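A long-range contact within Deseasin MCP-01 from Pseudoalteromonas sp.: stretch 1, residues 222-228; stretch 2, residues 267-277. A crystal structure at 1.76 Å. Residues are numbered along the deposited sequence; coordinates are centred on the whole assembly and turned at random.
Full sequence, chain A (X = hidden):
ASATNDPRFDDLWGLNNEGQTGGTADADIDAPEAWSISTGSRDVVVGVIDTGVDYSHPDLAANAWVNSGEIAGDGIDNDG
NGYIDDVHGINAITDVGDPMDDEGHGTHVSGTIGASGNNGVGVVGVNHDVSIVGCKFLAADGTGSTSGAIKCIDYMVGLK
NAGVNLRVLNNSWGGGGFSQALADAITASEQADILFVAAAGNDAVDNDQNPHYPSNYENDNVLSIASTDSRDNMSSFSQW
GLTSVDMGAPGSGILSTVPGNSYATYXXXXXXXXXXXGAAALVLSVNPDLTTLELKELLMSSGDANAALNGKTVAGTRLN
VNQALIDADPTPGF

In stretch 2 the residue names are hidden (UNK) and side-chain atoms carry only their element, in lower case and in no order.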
ATOM      1  N   VAL A 222      -2.838  -3.792 -23.374  1.00  6.19           N
ATOM      2  CA  VAL A 222      -2.330  -3.624 -22.015  1.00  4.38           C
ATOM      3  C   VAL A 222      -1.074  -2.755 -22.040  1.00  6.34           C
ATOM      4  O   VAL A 222      -0.135  -3.036 -22.785  1.00  8.45           O
ATOM      5  CB  VAL A 222      -2.012  -4.990 -21.354  1.00  6.65           C
ATOM      6  CG1 VAL A 222      -1.244  -4.807 -20.048  1.00  6.02           C
ATOM      7  CG2 VAL A 222      -3.302  -5.792 -21.125  1.00  7.24           C
ATOM      8  N   LEU A 223      -1.068  -1.693 -21.238  1.00  3.30           N
ATOM      9  CA  LEU A 223       0.089  -0.816 -21.139  1.00  4.85           C
ATOM     10  C   LEU A 223       0.573  -0.876 -19.690  1.00  3.66           C
ATOM     11  O   LEU A 223      -0.113  -0.417 -18.787  1.00  6.36           O
ATOM     12  CB  LEU A 223      -0.288   0.606 -21.566  1.00  5.24           C
ATOM     13  CG  LEU A 223       0.733   1.737 -21.383  1.00  5.66           C
ATOM     14  CD1 LEU A 223       2.077   1.388 -22.009  1.00  6.48           C
ATOM     15  CD2 LEU A 223       0.192   3.040 -21.953  1.00  5.22           C
ATOM     16  N   SER A 224       1.739  -1.488 -19.483  1.00  5.70           N
ATOM     17  CA  SER A 224       2.232  -1.836 -18.148  1.00  6.57           C
ATOM     18  C   SER A 224       3.249  -0.822 -17.679  1.00  5.69           C
ATOM     19  O   SER A 224       4.221  -0.542 -18.386  1.00  7.56           O
ATOM     20  CB  SER A 224       2.893  -3.228 -18.142  1.00 10.54           C
ATOM     21  OG  SER A 224       1.961  -4.230 -18.473  1.00 23.59           O
ATOM     22  N   ILE A 225       3.048  -0.305 -16.471  1.00  4.11           N
ATOM     23  CA  ILE A 225       3.778   0.885 -16.033  1.00  5.01           C
ATOM     24  C   ILE A 225       4.656   0.661 -14.797  1.00  6.42           C
ATOM     25  O   ILE A 225       4.173   0.218 -13.759  1.00  6.08           O
ATOM     26  CB  ILE A 225       2.786   2.037 -15.763  1.00  4.39           C
ATOM     27  CG1 ILE A 225       1.938   2.309 -17.019  1.00  4.31           C
ATOM     28  CG2 ILE A 225       3.523   3.283 -15.294  1.00  6.38           C
ATOM     29  CD1 ILE A 225       2.762   2.544 -18.270  1.00  4.67           C
ATOM     30  N   ALA A 226       5.948   0.966 -14.927  1.00  5.35           N
ATOM     31  CA  ALA A 226       6.862   0.980 -13.785  1.00  4.34           C
ATOM     32  C   ALA A 226       6.845   2.369 -13.170  1.00  6.02           C
ATOM     33  O   ALA A 226       6.412   3.340 -13.809  1.00  5.52           O
ATOM     34  CB  ALA A 226       8.286   0.602 -14.226  1.00  4.92           C
ATOM     35  N   SER A 227       7.341   2.473 -11.939  1.00  4.25           N
ATOM     36  CA  SER A 227       7.345   3.736 -11.215  1.00  5.72           C
ATOM     37  C   SER A 227       8.719   4.408 -11.235  1.00  6.29           C
ATOM     38  O   SER A 227       9.748   3.744 -11.131  1.00  5.90           O
ATOM     39  CB  SER A 227       6.911   3.504  -9.762  1.00  6.03           C
ATOM     40  OG  SER A 227       7.025   4.699  -9.006  1.00  4.88           O
ATOM     41  N   THR A 228       8.712   5.733 -11.357  1.00  6.27           N
ATOM     42  CA  THR A 228       9.931   6.542 -11.261  1.00  4.92           C
ATOM     43  C   THR A 228       9.823   7.546 -10.119  1.00  6.58           C
ATOM     44  O   THR A 228       8.725   7.821  -9.611  1.00  4.65           O
ATOM     45  CB  THR A 228      10.219   7.291 -12.584  1.00  6.78           C
ATOM     46  OG1 THR A 228       9.140   8.192 -12.884  1.00  7.05           O
ATOM     47  CG2 THR A 228      10.379   6.306 -13.729  1.00  7.85           C
ATOM     48  N   UNK A 267       2.965   6.104  -2.288  1.00  6.62           N
ATOM     49  CA  UNK A 267       3.968   5.699  -3.264  1.00  4.77           C
ATOM     50  C   UNK A 267       3.653   4.311  -3.796  1.00  6.45           C
ATOM     51  O   UNK A 267       3.223   3.434  -3.049  1.00 10.47           O
ATOM     52  c   UNK A 267       5.367   5.709  -2.639  1.00  6.57           C
ATOM     53  o   UNK A 267       5.675   6.990  -2.121  1.00  6.23           O
ATOM     54  N   UNK A 268       3.846   4.114  -5.094  1.00  7.38           N
ATOM     55  CA  UNK A 268       3.681   2.794  -5.678  1.00  6.30           C
ATOM     56  C   UNK A 268       3.529   2.866  -7.182  1.00  6.49           C
ATOM     57  O   UNK A 268       3.325   3.942  -7.750  1.00  5.73           O
ATOM     58  N   UNK A 269       3.642   1.724  -7.845  1.00  5.93           N
ATOM     59  CA  UNK A 269       3.299   1.681  -9.258  1.00  6.76           C
ATOM     60  C   UNK A 269       1.819   2.036  -9.456  1.00  6.44           C
ATOM     61  O   UNK A 269       1.424   2.457 -10.541  1.00  4.72           O
ATOM     62  c   UNK A 269       5.140   0.126  -9.958  1.00  5.28           C
ATOM     63  c   UNK A 269       3.629   0.313  -9.894  1.00  3.53           C
ATOM     64  o   UNK A 269       3.065  -0.743  -9.107  1.00  6.45           O
ATOM     65  N   UNK A 270       1.016   1.879  -8.402  1.00  4.16           N
ATOM     66  CA  UNK A 270      -0.386   2.291  -8.424  1.00  7.72           C
ATOM     67  C   UNK A 270      -0.545   3.792  -8.651  1.00  6.06           C
ATOM     68  O   UNK A 270      -1.578   4.243  -9.128  1.00  5.05           O
ATOM     69  c   UNK A 270      -1.084   1.903  -7.119  1.00  8.45           C
ATOM     70  o   UNK A 270      -1.306   0.508  -7.062  1.00 17.53           O
ATOM     71  N   UNK A 271       0.477   4.558  -8.295  1.00  5.39           N
ATOM     72  CA  UNK A 271       0.465   6.016  -8.471  1.00  4.18           C
ATOM     73  C   UNK A 271       1.037   6.416  -9.832  1.00  5.10           C
ATOM     74  O   UNK A 271       0.693   7.466 -10.383  1.00  5.29           O
ATOM     75  c   UNK A 271      -1.461   4.974  -5.335  1.00 10.53           C
ATOM     76  c   UNK A 271       0.563   6.739  -5.977  1.00  6.96           C
ATOM     77  s   UNK A 271       0.323   5.124  -5.186  1.00  8.14           S
ATOM     78  c   UNK A 271       1.262   6.699  -7.343  1.00  4.62           C
ATOM     79  N   UNK A 272       1.919   5.578 -10.369  1.00  4.98           N
ATOM     80  CA  UNK A 272       2.491   5.817 -11.692  1.00  4.33           C
ATOM     81  C   UNK A 272       1.431   5.589 -12.774  1.00  5.05           C
ATOM     82  O   UNK A 272       1.324   6.347 -13.739  1.00  4.96           O
ATOM     83  c   UNK A 272       3.699   4.894 -11.923  1.00  4.66           C
ATOM     84  N   UNK A 273       0.654   4.526 -12.598  1.00  3.41           N
ATOM     85  CA  UNK A 273      -0.380   4.139 -13.550  1.00  4.68           C
ATOM     86  C   UNK A 273      -1.341   5.280 -13.935  1.00  4.65           C
ATOM     87  O   UNK A 273      -1.566   5.517 -15.132  1.00  4.69           O
ATOM     88  c   UNK A 273      -2.263   2.458 -13.920  1.00  5.01           C
ATOM     89  c   UNK A 273      -1.111   2.880 -13.020  1.00  4.13           C
ATOM     90  o   UNK A 273      -0.156   1.809 -12.952  1.00  7.28           O
ATOM     91  N   UNK A 274      -1.892   6.001 -12.942  1.00  5.13           N
ATOM     92  CA  UNK A 274      -2.817   7.094 -13.286  1.00  5.02           C
ATOM     93  C   UNK A 274      -2.165   8.312 -13.950  1.00  6.07           C
ATOM     94  O   UNK A 274      -2.879   9.058 -14.613  1.00  5.55           O
ATOM     95  c   UNK A 274      -3.453   7.467 -11.935  1.00  5.16           C
ATOM     96  c   UNK A 274      -1.897   5.726 -11.492  1.00  4.89           C
ATOM     97  c   UNK A 274      -2.455   7.012 -10.914  1.00  5.67           C
ATOM     98  N   UNK A 275      -0.857   8.525 -13.798  1.00  4.57           N
ATOM     99  CA  UNK A 275      -0.220   9.555 -14.621  1.00  4.98           C
ATOM    100  C   UNK A 275      -0.359   9.168 -16.093  1.00  5.60           C
ATOM    101  O   UNK A 275      -0.662  10.010 -16.950  1.00  5.11           O
ATOM    102  n   UNK A 275       1.756  10.976 -10.834  1.00 10.76           N
ATOM    103  c   UNK A 275       1.260   9.752 -14.261  1.00  6.04           C
ATOM    104  c   UNK A 275       1.766  12.101 -11.534  1.00  4.22           C
ATOM    105  n   UNK A 275       1.597  11.799 -12.809  1.00  8.50           N
ATOM    106  c   UNK A 275       1.570   9.921 -11.690  1.00  3.03           C
ATOM    107  c   UNK A 275       1.474  10.429 -12.941  1.00  4.83           C
ATOM    108  N   UNK A 276      -0.145   7.882 -16.374  1.00  4.18           N
ATOM    109  CA  UNK A 276      -0.242   7.374 -17.741  1.00  4.89           C
ATOM    110  C   UNK A 276      -1.689   7.337 -18.247  1.00  7.57           C
ATOM    111  O   UNK A 276      -1.970   7.760 -19.380  1.00  5.76           O
ATOM    112  c   UNK A 276       0.230   5.456 -19.313  1.00  4.16           C
ATOM    113  c   UNK A 276       0.420   5.984 -17.891  1.00  3.19           C
ATOM    114  c   UNK A 276       1.906   6.070 -17.544  1.00  4.88           C
ATOM    115  N   UNK A 277      -2.611   6.856 -17.417  1.00  4.94           N
ATOM    116  CA  UNK A 277      -4.018   6.870 -17.807  1.00  4.68           C
ATOM    117  C   UNK A 277      -4.479   8.309 -18.035  1.00  5.67           C
ATOM    118  O   UNK A 277      -5.191   8.607 -19.004  1.00  6.74           O
ATOM    119  c   UNK A 277      -4.891   6.188 -16.751  1.00  5.52           C
TER

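Position 267 carries one carbon and then one oxygen, the side chain of a serine. Ser267 lies in the loop before the helix and touches nothing on the strand; its hydroxyl is hydrogen-bonded elsewhere in the structure.

Position 268 has no side-chain atoms, and its backbone O lies 4.0 Å from OG of Ser227, a contact without a hydrogen bond; this is glycine. At phi 163° and psi 167° a CB would jam against the carbonyl oxygen of the residue before. Gly268 is the N-cap residue.

At 269 one carbon carries an oxygen and a carbon. The methyl carbon of 269 lies 3.8 Å from CB of Ser227; an oxygen on one branch and a carbon on the other identify threonine. Thr269 offers the strand its CG2, while OG1 is hydrogen-bonded elsewhere in the structure.

Position 270 again shows one carbon and one oxygen: serine. Its CB points away from the strand, and Ser270 takes no part in the contact; a small polar side chain suits this partly exposed place, where its hydroxyl is hydrogen-bonded elsewhere in the structure.

Position 271 has an unbranched chain of two carbons, a sulfur and a terminal carbon, which only methionine provides. The end of Met271 leads away from the strand, an apolar chain suited to its buried place.

Position 272 has a single carbon, CB, 3.7 Å from both CG2 of Ile225 and O of Ala226; this is alanine. Ala272 points toward the strand, and so small a side chain suits close approach to the strand backbone.

At 273 one carbon bears an oxygen and a carbon. The oxygen of 273 lies 4.1 Å from CB of Ile225 and donates a hydrogen bond to O of Thr269 at 3.0 Å; valine has the same shape but no such donor, so this is threonine. Thr273 thereby satisfies its hydroxyl within the helix.

At 274 three carbons close a ring onto the backbone nitrogen: proline. Without an N-H, Pro274 cannot bond to the preceding turn, and the helix kinks here.

Position 275 holds one carbon and a five-membered ring of three carbons and two nitrogens, a histidine. His275 does not reach the strand, so no contact there sets its type.

At 276 one carbon carries two more carbons, which lie 3.6 Å from CD2 of Leu223 and 3.7 Å from CD1 of Ile225, making valine. Val276 points toward the strand, its CG1 meeting Leu223 and its CG2 Ile225, apolar against apolar.

Position 277 has one carbon, so it is alanine; buried Ala277 points sideways, out of contact, and the strand does not set its type.

The contact works by packing, with no hydrogen bond between the stretches. Leu223, Ile225 and Ser227 point toward the helix, while Ser224 and Ala226 point away, as strand alternation dictates. Ala272 and Val276, one helical turn apart, meet them, and the axes come within 6.9 Å.

Stretch 2 (267-277) SGTSMATPHVA
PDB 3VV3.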